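Local atomic coordinates of O-methyltransferase (Saccharopolyspora spinosa, PDB entry 4CE0), a protein that probably transfers a methyl group from S-adenosylmethionine to the 4'-hydroxyl of the rhamnose of spinosyns, as a magnesium-binding O-methyltransferase of the TylF/MycF family. Residues 2-13 with 92-100. Residues are numbered along the deposited sequence; the frame is centred on the assembly and turned at random.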
ATOM      1  N   PRO A   2       4.552  18.056  11.136  1.00 82.20           N
ATOM      2  CA  PRO A   2       3.350  18.084  11.988  1.00 82.38           C
ATOM      3  C   PRO A   2       2.908  16.674  12.452  1.00 80.98           C
ATOM      4  O   PRO A   2       2.527  16.507  13.621  1.00 71.05           O
ATOM      5  CB  PRO A   2       2.291  18.726  11.073  1.00 78.55           C
ATOM      6  CG  PRO A   2       3.076  19.602  10.140  1.00 76.01           C
ATOM      7  CD  PRO A   2       4.398  18.884   9.922  1.00 77.95           C
ATOM      8  N   SER A   3       2.959  15.714  11.517  1.00 78.47           N
ATOM      9  CA  SER A   3       2.660  14.274  11.701  1.00 72.50           C
ATOM     10  C   SER A   3       1.961  13.817  10.414  1.00 71.36           C
ATOM     11  O   SER A   3       0.908  13.153  10.439  1.00 63.34           O
ATOM     12  CB  SER A   3       1.777  13.965  12.920  1.00 65.42           C
ATOM     13  OG  SER A   3       2.493  14.146  14.129  1.00 68.57           O
ATOM     14  N   GLN A   4       2.568  14.175   9.285  1.00 68.98           N
ATOM     15  CA  GLN A   4       1.832  14.248   8.039  1.00 59.93           C
ATOM     16  C   GLN A   4       1.746  12.912   7.306  1.00 48.25           C
ATOM     17  O   GLN A   4       2.612  12.044   7.476  1.00 37.52           O
ATOM     18  CB  GLN A   4       2.434  15.331   7.137  1.00 59.39           C
ATOM     19  CG  GLN A   4       1.540  16.573   6.971  1.00 56.24           C
ATOM     20  CD  GLN A   4       0.193  16.255   6.331  1.00 52.00           C
ATOM     21  OE1 GLN A   4      -0.575  15.429   6.833  1.00 53.94           O
ATOM     22  NE2 GLN A   4      -0.095  16.907   5.213  1.00 48.64           N
ATOM     23  N   ASN A   5       0.675  12.767   6.517  1.00 30.16           N
ATOM     24  CA  ASN A   5       0.419  11.566   5.736  1.00 26.56           C
ATOM     25  C   ASN A   5       0.412  10.270   6.529  1.00 26.32           C
ATOM     26  O   ASN A   5       0.990   9.264   6.116  1.00 20.47           O
ATOM     27  CB  ASN A   5       1.409  11.495   4.576  1.00 21.05           C
ATOM     28  CG  ASN A   5       1.099  12.523   3.494  1.00 28.77           C
ATOM     29  OD1 ASN A   5       0.042  12.478   2.879  1.00 31.62           O
ATOM     30  ND2 ASN A   5       2.022  13.452   3.259  1.00 29.84           N
ATOM     31  N   ALA A   6      -0.293  10.264   7.654  1.00 28.47           N
ATOM     32  CA  ALA A   6      -0.350   9.060   8.480  1.00 19.73           C
ATOM     33  C   ALA A   6      -0.949   7.850   7.764  1.00 18.03           C
ATOM     34  O   ALA A   6      -0.464   6.740   7.945  1.00 20.77           O
ATOM     35  CB  ALA A   6      -1.131   9.327   9.796  1.00 26.80           C
ATOM     36  N   LEU A   7      -2.015   8.055   6.981  1.00 19.33           N
ATOM     37  CA  LEU A   7      -2.671   6.945   6.242  1.00 17.83           C
ATOM     38  C   LEU A   7      -1.714   6.257   5.276  1.00 14.03           C
ATOM     39  O   LEU A   7      -1.616   5.015   5.219  1.00 14.25           O
ATOM     40  CB  LEU A   7      -3.886   7.467   5.479  1.00 20.65           C
ATOM     41  CG  LEU A   7      -5.118   7.804   6.328  1.00 24.29           C
ATOM     42  CD1 LEU A   7      -6.194   8.433   5.477  1.00 25.89           C
ATOM     43  CD2 LEU A   7      -5.616   6.545   6.991  1.00 25.34           C
ATOM     44  N   TYR A   8      -1.003   7.085   4.518  1.00 18.48           N
ATOM     45  CA  TYR A   8       0.053   6.613   3.626  1.00 18.08           C
ATOM     46  C   TYR A   8       1.029   5.704   4.339  1.00 15.64           C
ATOM     47  O   TYR A   8       1.234   4.555   3.938  1.00 15.51           O
ATOM     48  CB  TYR A   8       0.782   7.816   3.059  1.00 21.16           C
ATOM     49  CG  TYR A   8       1.992   7.520   2.212  1.00 17.93           C
ATOM     50  CD1 TYR A   8       1.915   6.669   1.102  1.00 13.07           C
ATOM     51  CD2 TYR A   8       3.220   8.099   2.512  1.00 15.05           C
ATOM     52  CE1 TYR A   8       3.034   6.412   0.300  1.00 15.07           C
ATOM     53  CE2 TYR A   8       4.356   7.856   1.701  1.00  9.56           C
ATOM     54  CZ  TYR A   8       4.249   7.016   0.612  1.00 20.34           C
ATOM     55  OH  TYR A   8       5.373   6.786  -0.149  1.00 18.71           O
ATOM     56  N   LEU A   9       1.630   6.209   5.418  1.00 12.19           N
ATOM     57  CA  LEU A   9       2.662   5.447   6.118  1.00 18.82           C
ATOM     58  C   LEU A   9       2.123   4.171   6.790  1.00 18.53           C
ATOM     59  O   LEU A   9       2.788   3.125   6.800  1.00 15.80           O
ATOM     60  CB  LEU A   9       3.364   6.324   7.138  1.00 16.81           C
ATOM     61  CG  LEU A   9       4.100   7.509   6.534  1.00 17.41           C
ATOM     62  CD1 LEU A   9       4.741   8.368   7.628  1.00 22.43           C
ATOM     63  CD2 LEU A   9       5.167   7.035   5.600  1.00 18.30           C
ATOM     64  N   ASP A  10       0.912   4.240   7.312  1.00 18.81           N
ATOM     65  CA  ASP A  10       0.292   3.067   7.899  1.00 19.29           C
ATOM     66  C   ASP A  10       0.062   2.009   6.838  1.00 24.43           C
ATOM     67  O   ASP A  10       0.405   0.835   7.036  1.00 15.88           O
ATOM     68  CB  ASP A  10      -1.042   3.432   8.542  1.00 28.20           C
ATOM     69  CG  ASP A  10      -1.689   2.248   9.250  1.00 36.54           C
ATOM     70  OD1 ASP A  10      -1.099   1.744  10.240  1.00 42.93           O
ATOM     71  OD2 ASP A  10      -2.788   1.830   8.827  1.00 38.06           O
ATOM     72  N   LEU A  11      -0.491   2.411   5.687  1.00 19.16           N
ATOM     73  CA  LEU A  11      -0.633   1.442   4.596  1.00 16.54           C
ATOM     74  C   LEU A  11       0.721   0.866   4.141  1.00 17.66           C
ATOM     75  O   LEU A  11       0.852  -0.354   3.898  1.00 17.58           O
ATOM     76  CB  LEU A  11      -1.412   2.030   3.426  1.00 16.18           C
ATOM     77  CG  LEU A  11      -1.512   1.158   2.173  1.00 18.70           C
ATOM     78  CD1 LEU A  11      -2.223  -0.140   2.418  1.00 23.26           C
ATOM     79  CD2 LEU A  11      -2.208   2.004   1.042  1.00 17.22           C
ATOM     80  N   LEU A  12       1.717   1.729   4.020  1.00 18.85           N
ATOM     81  CA  LEU A  12       3.044   1.299   3.561  1.00 13.00           C
ATOM     82  C   LEU A  12       3.630   0.172   4.420  1.00 17.05           C
ATOM     83  O   LEU A  12       4.154  -0.810   3.876  1.00 12.23           O
ATOM     84  CB  LEU A  12       4.007   2.477   3.490  1.00 11.46           C
ATOM     85  CG  LEU A  12       5.351   2.241   2.790  1.00 16.12           C
ATOM     86  CD1 LEU A  12       5.184   1.623   1.398  1.00 17.91           C
ATOM     87  CD2 LEU A  12       6.115   3.521   2.675  1.00 22.24           C
ATOM     88  N   LYS A  13       3.507   0.292   5.741  1.00 23.34           N
ATOM     89  CA  LYS A  13       4.001  -0.749   6.667  1.00 19.34           C
ATOM     90  C   LYS A  13       3.325  -2.083   6.404  1.00 24.69           C
ATOM     91  O   LYS A  13       3.981  -3.120   6.405  1.00 21.36           O
ATOM     92  CB  LYS A  13       3.827  -0.304   8.132  1.00 20.48           C
ATOM     93  CG  LYS A  13       4.775   0.866   8.474  1.00 15.34           C
ATOM     94  CD  LYS A  13       4.681   1.319   9.901  1.00 18.68           C
ATOM     95  CE  LYS A  13       3.360   1.971  10.182  1.00 24.82           C
ATOM     96  NZ  LYS A  13       3.443   2.769  11.436  1.00 30.70           N
ATOM     97  N   PHE A  92      11.008   2.385   3.326  1.00 10.39           N
ATOM     98  CA  PHE A  92      10.221   3.048   4.344  1.00 11.06           C
ATOM     99  C   PHE A  92      10.819   4.371   4.793  1.00 15.85           C
ATOM    100  O   PHE A  92      10.114   5.361   4.852  1.00 11.25           O
ATOM    101  CB  PHE A  92       9.999   2.156   5.562  1.00 16.52           C
ATOM    102  CG  PHE A  92       9.072   2.755   6.551  1.00 14.63           C
ATOM    103  CD1 PHE A  92       7.705   2.846   6.258  1.00 17.53           C
ATOM    104  CD2 PHE A  92       9.549   3.269   7.752  1.00 20.32           C
ATOM    105  CE1 PHE A  92       6.835   3.409   7.166  1.00 17.13           C
ATOM    106  CE2 PHE A  92       8.694   3.840   8.667  1.00 24.84           C
ATOM    107  CZ  PHE A  92       7.318   3.902   8.376  1.00 21.91           C
ATOM    108  N   MET A  93      12.125   4.410   5.059  1.00 21.48           N
ATOM    109  CA  MET A  93      12.735   5.678   5.466  1.00 18.98           C
ATOM    110  C   MET A  93      12.554   6.722   4.366  1.00 10.60           C
ATOM    111  O   MET A  93      12.275   7.892   4.633  1.00 19.56           O
ATOM    112  CB  MET A  93      14.224   5.499   5.780  1.00 17.45           C
ATOM    113  CG  MET A  93      14.481   4.572   6.902  1.00 15.00           C
ATOM    114  SD  MET A  93      16.187   4.623   7.469  1.00 25.12           S
ATOM    115  CE  MET A  93      16.920   3.609   6.233  1.00 25.47           C
ATOM    116  N   ARG A  94      12.710   6.306   3.131  1.00 12.68           N
ATOM    117  CA  ARG A  94      12.535   7.247   2.015  1.00 15.69           C
ATOM    118  C   ARG A  94      11.083   7.718   1.974  1.00 16.90           C
ATOM    119  O   ARG A  94      10.785   8.881   1.654  1.00 12.28           O
ATOM    120  CB  ARG A  94      12.929   6.610   0.694  1.00 14.50           C
ATOM    121  CG  ARG A  94      12.594   7.456  -0.583  1.00 20.09           C
ATOM    122  CD  ARG A  94      13.376   8.739  -0.708  1.00 15.70           C
ATOM    123  NE  ARG A  94      12.861   9.639  -1.756  1.00 15.51           N
ATOM    124  CZ  ARG A  94      12.007  10.644  -1.542  1.00 25.15           C
ATOM    125  NH1 ARG A  94      11.504  10.883  -0.332  1.00 21.98           N
ATOM    126  NH2 ARG A  94      11.628  11.410  -2.546  1.00 29.14           N
ATOM    127  N   ALA A  95      10.177   6.826   2.342  1.00 17.13           N
ATOM    128  CA  ALA A  95       8.746   7.182   2.288  1.00 10.45           C
ATOM    129  C   ALA A  95       8.392   8.158   3.416  1.00 16.28           C
ATOM    130  O   ALA A  95       7.552   9.038   3.237  1.00 14.75           O
ATOM    131  CB  ALA A  95       7.890   5.954   2.343  1.00 10.02           C
ATOM    132  N   VAL A  96       9.035   8.027   4.573  1.00 14.08           N
ATOM    133  CA  VAL A  96       8.764   8.987   5.636  1.00 13.71           C
ATOM    134  C   VAL A  96       9.171  10.414   5.199  1.00 15.15           C
ATOM    135  O   VAL A  96       8.383  11.366   5.347  1.00 20.98           O
ATOM    136  CB  VAL A  96       9.437   8.611   6.942  1.00 17.54           C
ATOM    137  CG1 VAL A  96       9.051   9.617   8.004  1.00 17.84           C
ATOM    138  CG2 VAL A  96       9.028   7.195   7.374  1.00 19.71           C
ATOM    139  N   LEU A  97      10.387  10.557   4.657  1.00 24.17           N
ATOM    140  CA  LEU A  97      10.821  11.829   4.055  1.00 22.35           C
ATOM    141  C   LEU A  97       9.805  12.369   3.051  1.00 19.18           C
ATOM    142  O   LEU A  97       9.496  13.560   3.039  1.00 16.96           O
ATOM    143  CB  LEU A  97      12.169  11.674   3.335  1.00 24.26           C
ATOM    144  CG  LEU A  97      13.367  11.254   4.181  1.00 22.41           C
ATOM    145  CD1 LEU A  97      14.614  11.185   3.309  1.00 25.72           C
ATOM    146  CD2 LEU A  97      13.548  12.202   5.348  1.00 21.27           C
ATOM    147  N   GLN A  98       9.330  11.502   2.164  1.00 13.93           N
ATOM    148  CA  GLN A  98       8.268  11.873   1.240  1.00 17.96           C
ATOM    149  C   GLN A  98       7.031  12.331   1.999  1.00 19.33           C
ATOM    150  O   GLN A  98       6.402  13.299   1.597  1.00 18.48           O
ATOM    151  CB  GLN A  98       7.899  10.668   0.350  1.00 14.26           C
ATOM    152  CG  GLN A  98       6.871  10.974  -0.726  1.00 24.16           C
ATOM    153  CD  GLN A  98       7.387  11.964  -1.742  1.00 46.41           C
ATOM    154  OE1 GLN A  98       6.662  12.867  -2.171  1.00 55.81           O
ATOM    155  NE2 GLN A  98       8.648  11.809  -2.130  1.00 33.00           N
ATOM    156  N   ALA A  99       6.646  11.638   3.070  1.00 12.78           N
ATOM    157  CA  ALA A  99       5.395  12.008   3.772  1.00 17.40           C
ATOM    158  C   ALA A  99       5.544  13.379   4.406  1.00 25.92           C
ATOM    159  O   ALA A  99       4.569  14.112   4.563  1.00 18.77           O
ATOM    160  CB  ALA A  99       5.045  11.002   4.835  1.00 24.04           C
ATOM    161  N   PHE A 100       6.776  13.720   4.775  1.00 15.92           N
ATOM    162  CA  PHE A 100       7.010  14.975   5.475  1.00 22.43           C
ATOM    163  C   PHE A 100       7.507  16.088   4.566  1.00 22.72           C
ATOM    164  O   PHE A 100       7.741  17.194   5.021  1.00 27.71           O
ATOM    165  CB  PHE A 100       7.976  14.760   6.628  1.00 20.67           C
ATOM    166  CG  PHE A 100       7.305  14.252   7.870  1.00 26.93           C
ATOM    167  CD1 PHE A 100       7.039  12.899   8.027  1.00 27.63           C
ATOM    168  CD2 PHE A 100       6.942  15.130   8.889  1.00 34.70           C
ATOM    169  CE1 PHE A 100       6.415  12.434   9.155  1.00 37.67           C
ATOM    170  CE2 PHE A 100       6.329  14.674  10.024  1.00 37.89           C
ATOM    171  CZ  PHE A 100       6.059  13.316  10.161  1.00 45.42           C
TER
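An antiparallel helix pair of the Rossmann-like methyltransferase fold joins Leu9 to Ala95 and Ala99: N-terminal helix segment 6-13 runs at 167° to segment 92-100, their axes 10.0 Å apart. Leu9 is a knob in the hole formed by Phe92, Ala95, Val96 and Ala99; its CD1 lies 3.9 Å from Ala99 CB, while CD2 faces Ala95 O and Val96. Tyr8, its CG trans to the main-chain nitrogen (chi1 175°), extends across to place OH 3.6 Å from Ala95 CB, and Ala99 CB meets the edge of its ring. Further along, the aliphatic part of Lys13 passes obliquely by the Phe92 ring, CG 3.5 Å from CE1, and Val96 CG2, from the same helix as the ring, lies above one face, displaced toward the rim. Near the C-terminal end of segment 92-100, Asn5 ND2 donates to Ala99 O at 2.9 Å; the oxygen lies close to the plane of the Asn5 amide, and the donor approaches in the carbonyl plane, on a lone pair. The Phe100 ring packs obliquely against the backbone preceding the helix, its CZ 3.7 Å from Gln4 N. Lys13 NZ carries on to a salt bridge with Asp61 of helix 56-73, which also packs on Phe92, Val96 and Phe100. Beyond, Met93 and Leu97 rest on strands 78-82 and 107-111, whereas Leu7, Tyr8 and Leu11 pack against the second subunit.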